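Local coordinates for aspartokinase (PDB 3L76), which phosphorylates the beta-carboxyl group of L-aspartate with ATP, the first step on the pathways to lysine and threonine, at the interface of chains A and B. Sequence-based numbering; all coordinates share one arbitrary frame. Chains: chain A/B, Aspartokinase.

Contact 1: the interface of chains A and B. Residues chain A 78, 82-83, 86, 93-94; chain B 62, 65.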
loop_
_atom_site.group_PDB
_atom_site.type_symbol
_atom_site.label_atom_id
_atom_site.label_comp_id
_atom_site.label_asym_id
_atom_site.label_seq_id
_atom_site.Cartn_x
_atom_site.Cartn_y
_atom_site.Cartn_z
ATOM N N ILE A 78 8.328 -0.535 -7.330
ATOM C CA ILE A 78 9.673 0.000 -7.116
ATOM C C ILE A 78 10.498 -0.858 -6.143
ATOM O O ILE A 78 11.721 -0.931 -6.259
ATOM C CB ILE A 78 9.649 1.480 -6.661
ATOM C CG1 ILE A 78 9.189 1.605 -5.205
ATOM C CG2 ILE A 78 8.769 2.325 -7.608
ATOM C CD1 ILE A 78 9.336 3.017 -4.645
ATOM N N SER A 82 13.942 -2.548 -7.666
ATOM C CA SER A 82 15.216 -2.180 -7.061
ATOM C C SER A 82 15.923 -3.412 -6.481
ATOM O O SER A 82 17.150 -3.451 -6.433
ATOM C CB SER A 82 15.048 -1.056 -6.025
ATOM O OG SER A 82 14.746 -1.556 -4.740
ATOM N N LEU A 83 15.146 -4.417 -6.071
ATOM C CA LEU A 83 15.690 -5.709 -5.668
ATOM C C LEU A 83 16.295 -6.423 -6.864
ATOM O O LEU A 83 17.395 -6.981 -6.785
ATOM C CB LEU A 83 14.596 -6.590 -5.067
ATOM C CG LEU A 83 14.192 -6.284 -3.628
ATOM C CD1 LEU A 83 13.046 -7.185 -3.208
ATOM C CD2 LEU A 83 15.387 -6.433 -2.696
ATOM N N GLN A 86 19.514 -4.927 -7.759
ATOM C CA GLN A 86 20.519 -5.303 -6.770
ATOM C C GLN A 86 20.995 -6.746 -6.961
ATOM O O GLN A 86 22.150 -7.061 -6.674
ATOM C CB GLN A 86 19.976 -5.089 -5.351
ATOM C CG GLN A 86 19.741 -3.626 -4.986
ATOM C CD GLN A 86 19.218 -3.449 -3.572
ATOM O OE1 GLN A 86 19.828 -3.910 -2.608
ATOM N NE2 GLN A 86 18.091 -2.768 -3.441
ATOM N N ILE A 93 17.937 2.093 -5.221
ATOM C CA ILE A 93 17.261 2.490 -3.990
ATOM C C ILE A 93 15.862 3.013 -4.276
ATOM O O ILE A 93 15.656 3.773 -5.219
ATOM C CB ILE A 93 18.047 3.574 -3.225
ATOM C CG1 ILE A 93 17.418 3.827 -1.850
ATOM C CG2 ILE A 93 18.146 4.874 -4.056
ATOM C CD1 ILE A 93 18.119 4.929 -1.053
ATOM N N SER A 94 14.904 2.615 -3.449
ATOM C CA SER A 94 13.524 3.052 -3.621
ATOM C C SER A 94 13.185 4.242 -2.741
ATOM O O SER A 94 13.260 4.152 -1.521
ATOM C CB SER A 94 12.558 1.911 -3.327
ATOM O OG SER A 94 12.875 0.779 -4.115
ATOM N N CYS B 62 17.020 -7.456 0.179
ATOM C CA CYS B 62 17.517 -6.412 1.011
ATOM C C CYS B 62 16.341 -6.165 1.928
ATOM O O CYS B 62 15.224 -6.223 1.505
ATOM C CB CYS B 62 17.803 -5.242 0.090
ATOM S SG CYS B 62 18.192 -3.717 0.801
ATOM N N GLU B 65 13.907 -2.805 1.076
ATOM C CA GLU B 65 13.046 -3.029 -0.077
ATOM C C GLU B 65 11.929 -4.013 0.245
ATOM O O GLU B 65 10.857 -3.982 -0.362
ATOM C CB GLU B 65 13.866 -3.558 -1.253
ATOM C CG GLU B 65 15.167 -2.821 -1.493
ATOM C CD GLU B 65 14.979 -1.367 -1.926
ATOM O OE1 GLU B 65 13.852 -0.967 -2.323
ATOM O OE2 GLU B 65 15.983 -0.622 -1.873
#
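The first turn of helix 63-87 in chain B presents B:Glu65 to a niche between A:Ser82, near the far end of the same helix in chain A, and A:Ser94 on strand 92-96. OE1 accepts from two hydroxyls of the partner. The A:Ser82 hydroxyl OG donates to B:Glu65 OE1 at 2.6 Å from above the carboxylate plane. The A:Ser94 hydroxyl OG, 2.7 Å from B:Glu65 OE1, comes in on the syn side, 22° out of the plane and from the same face. Serine suits both places, being short enough for two hydroxyls to share an acceptor. The two hydroxyls lie 3.1 Å apart, A:Ser82 OG to A:Ser94 OG, and could bond only if one turned its hydrogen from the acid to the other.

A:Ser94 OG can instead turn its hydrogen to A:Ile78 O, 3.0 Å away, so the two acceptors compete for it. OG sits above that carbonyl plane, making this strand-to-helix link a lesser one. The chi2 bend of B:Glu65 (-66°) turns the carboxylate toward the serines; CB, placed by the helix backbone, lies 3.6 Å from A:Leu83 CD2 as the side chains slide past each other in opposite directions. This leucine also covers B:Cys62, while the A:Gln86 side chain crosses that of B:Glu65 obliquely, amide and carboxylate planes 80° apart. Apolar cover beside an acid held by two hydrogen bonds would favour a definite register, pinning the helix start of one kinase domain to its neighbour.

Contact 2: the interface of chains A and B. Residues chain A 145-147; chain B 96, 98-99, 146-147.
A:Ile147 and B:Ile147 reach toward each other tip to tip, their CD1 methyls 3.3 Å apart, and form the apolar centre of a two-fold symmetric meeting of equivalent segments. Each CD1 also lies 3.7 Å from CG1 of the opposite isoleucine. In both residues the chain is extended through CG1 to CD1, which carries the terminal methyl across to its twin. An unbranched tip on a beta-branched residue suits the place: the long arm makes the contact, while CG2 stays behind it near its own backbone.

Outward from this core, the aliphatic part of A:Glu146 packs on B:Thr96. The threonine methyl CG2 is 3.3 Å from A:Glu146 CB, so the amphipathic threonine offers its carbon rather than its hydroxyl to the partner. A:Glu146 bends at chi2 (-71°), and the A:Glu146 and B:Gln99 side chains run past each other in opposite directions. OE2 of A:Glu146 comes within 3.3 Å of B:Gln99 CG, and the carboxylate stands nearly upright to the amide plane, 83° away from it. The small B:Ala98 borders the same oxygen, its CB 3.7 Å from A:Glu146 OE2, and takes up little room there.

B:Gln99 is steadied from within its own chain. Its amide oxygen OE1 accepts a hydrogen bond from the backbone N of B:Thr96 at 3.2 Å, the donor lying in the carbonyl plane, which ties the amide back over the end of strand 92-96 and helps to set the surface on which A:Glu146 rests.

At the polar rim the two Glu146 side chains cross at about a right angle, their carboxylate planes nearly parallel, with A:Glu146 OE1 and B:Glu146 OE1 4.1 Å apart. If both are charged, their closeness would probably raise the affinity of one for a proton. In the deposited dimer the patch packs the two amino acid kinase regions against each other beside the two-fold axis and probably contributes to fixing their relative orientation.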
loop_
_atom_site.group_PDB
_atom_site.type_symbol
_atom_site.label_atom_id
_atom_site.label_comp_id
_atom_site.label_asym_id
_atom_site.label_seq_id
_atom_site.Cartn_x
_atom_site.Cartn_y
_atom_site.Cartn_z
ATOM N N LEU A 145 -1.535 13.170 3.735
ATOM C CA LEU A 145 -1.347 11.788 3.281
ATOM C C LEU A 145 0.139 11.485 3.070
ATOM O O LEU A 145 0.806 12.203 2.333
ATOM C CB LEU A 145 -2.149 11.524 1.995
ATOM N N GLU A 146 0.656 10.433 3.712
ATOM C CA GLU A 146 2.094 10.130 3.642
ATOM C C GLU A 146 2.578 9.690 2.249
ATOM O O GLU A 146 3.673 10.063 1.829
ATOM C CB GLU A 146 2.506 9.112 4.721
ATOM C CG GLU A 146 2.366 9.634 6.149
ATOM C CD GLU A 146 3.395 10.706 6.511
ATOM O OE1 GLU A 146 4.320 10.959 5.705
ATOM O OE2 GLU A 146 3.277 11.295 7.610
ATOM N N ILE A 147 1.776 8.888 1.549
ATOM C CA ILE A 147 2.078 8.497 0.169
ATOM C C ILE A 147 0.809 8.442 -0.697
ATOM O O ILE A 147 -0.141 7.712 -0.398
ATOM C CB ILE A 147 2.805 7.128 0.067
ATOM C CG1 ILE A 147 3.824 6.949 1.193
ATOM C CG2 ILE A 147 3.490 6.993 -1.284
ATOM C CD1 ILE A 147 4.508 5.608 1.177
ATOM N N THR B 96 -1.228 6.689 8.480
ATOM C CA THR B 96 -0.118 5.854 8.047
ATOM C C THR B 96 1.217 6.424 8.543
ATOM O O THR B 96 1.313 7.617 8.863
ATOM C CB THR B 96 -0.113 5.737 6.496
ATOM O OG1 THR B 96 -0.223 4.361 6.102
ATOM C CG2 THR B 96 1.153 6.340 5.907
ATOM N N ALA B 98 4.437 8.150 9.699
ATOM C CA ALA B 98 4.813 9.154 10.690
ATOM C C ALA B 98 3.623 9.869 11.332
ATOM O O ALA B 98 3.791 10.611 12.296
ATOM C CB ALA B 98 5.760 10.160 10.076
ATOM N N GLN B 99 2.427 9.651 10.797
ATOM C CA GLN B 99 1.214 10.222 11.382
ATOM C C GLN B 99 0.786 9.448 12.637
ATOM O O GLN B 99 0.043 9.956 13.483
ATOM C CB GLN B 99 0.078 10.239 10.353
ATOM C CG GLN B 99 0.341 11.123 9.140
ATOM C CD GLN B 99 -0.700 10.942 8.051
ATOM O OE1 GLN B 99 -1.061 9.814 7.697
ATOM N NE2 GLN B 99 -1.186 12.055 7.509
ATOM N N GLU B 146 9.545 5.423 4.886
ATOM C CA GLU B 146 8.340 6.202 5.164
ATOM C C GLU B 146 7.174 5.407 5.765
ATOM O O GLU B 146 6.387 5.959 6.536
ATOM C CB GLU B 146 7.871 6.910 3.889
ATOM C CG GLU B 146 8.830 7.986 3.376
ATOM C CD GLU B 146 8.850 9.233 4.251
ATOM O OE1 GLU B 146 8.027 9.326 5.183
ATOM O OE2 GLU B 146 9.690 10.123 3.999
ATOM N N ILE B 147 7.046 4.131 5.391
ATOM C CA ILE B 147 6.065 3.221 6.006
ATOM C C ILE B 147 6.597 1.788 6.108
ATOM O O ILE B 147 6.964 1.178 5.101
ATOM C CB ILE B 147 4.711 3.176 5.235
ATOM C CG1 ILE B 147 4.331 4.553 4.688
ATOM C CG2 ILE B 147 3.597 2.630 6.130
ATOM C CD1 ILE B 147 3.058 4.547 3.894
#

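The C-alpha centres of contact 1 and contact 2 lie about 19 Å apart. Strand 92-96 is common to both: its middle receives the partner's acid in contact 1, while its end in the other chain supports the partner's glutamate in contact 2. Contact 2 lies at the two-fold axis, where Ile147 and Glu146 meet their own copies, although its flank of unlike residues, like all of contact 1, recurs with the chains exchanged. All the residues involved fall in the amino acid kinase family region, so the catalytic portions of the two subunits meet here. Together, polar bonding and central packing could hold their orientation in the deposited dimer.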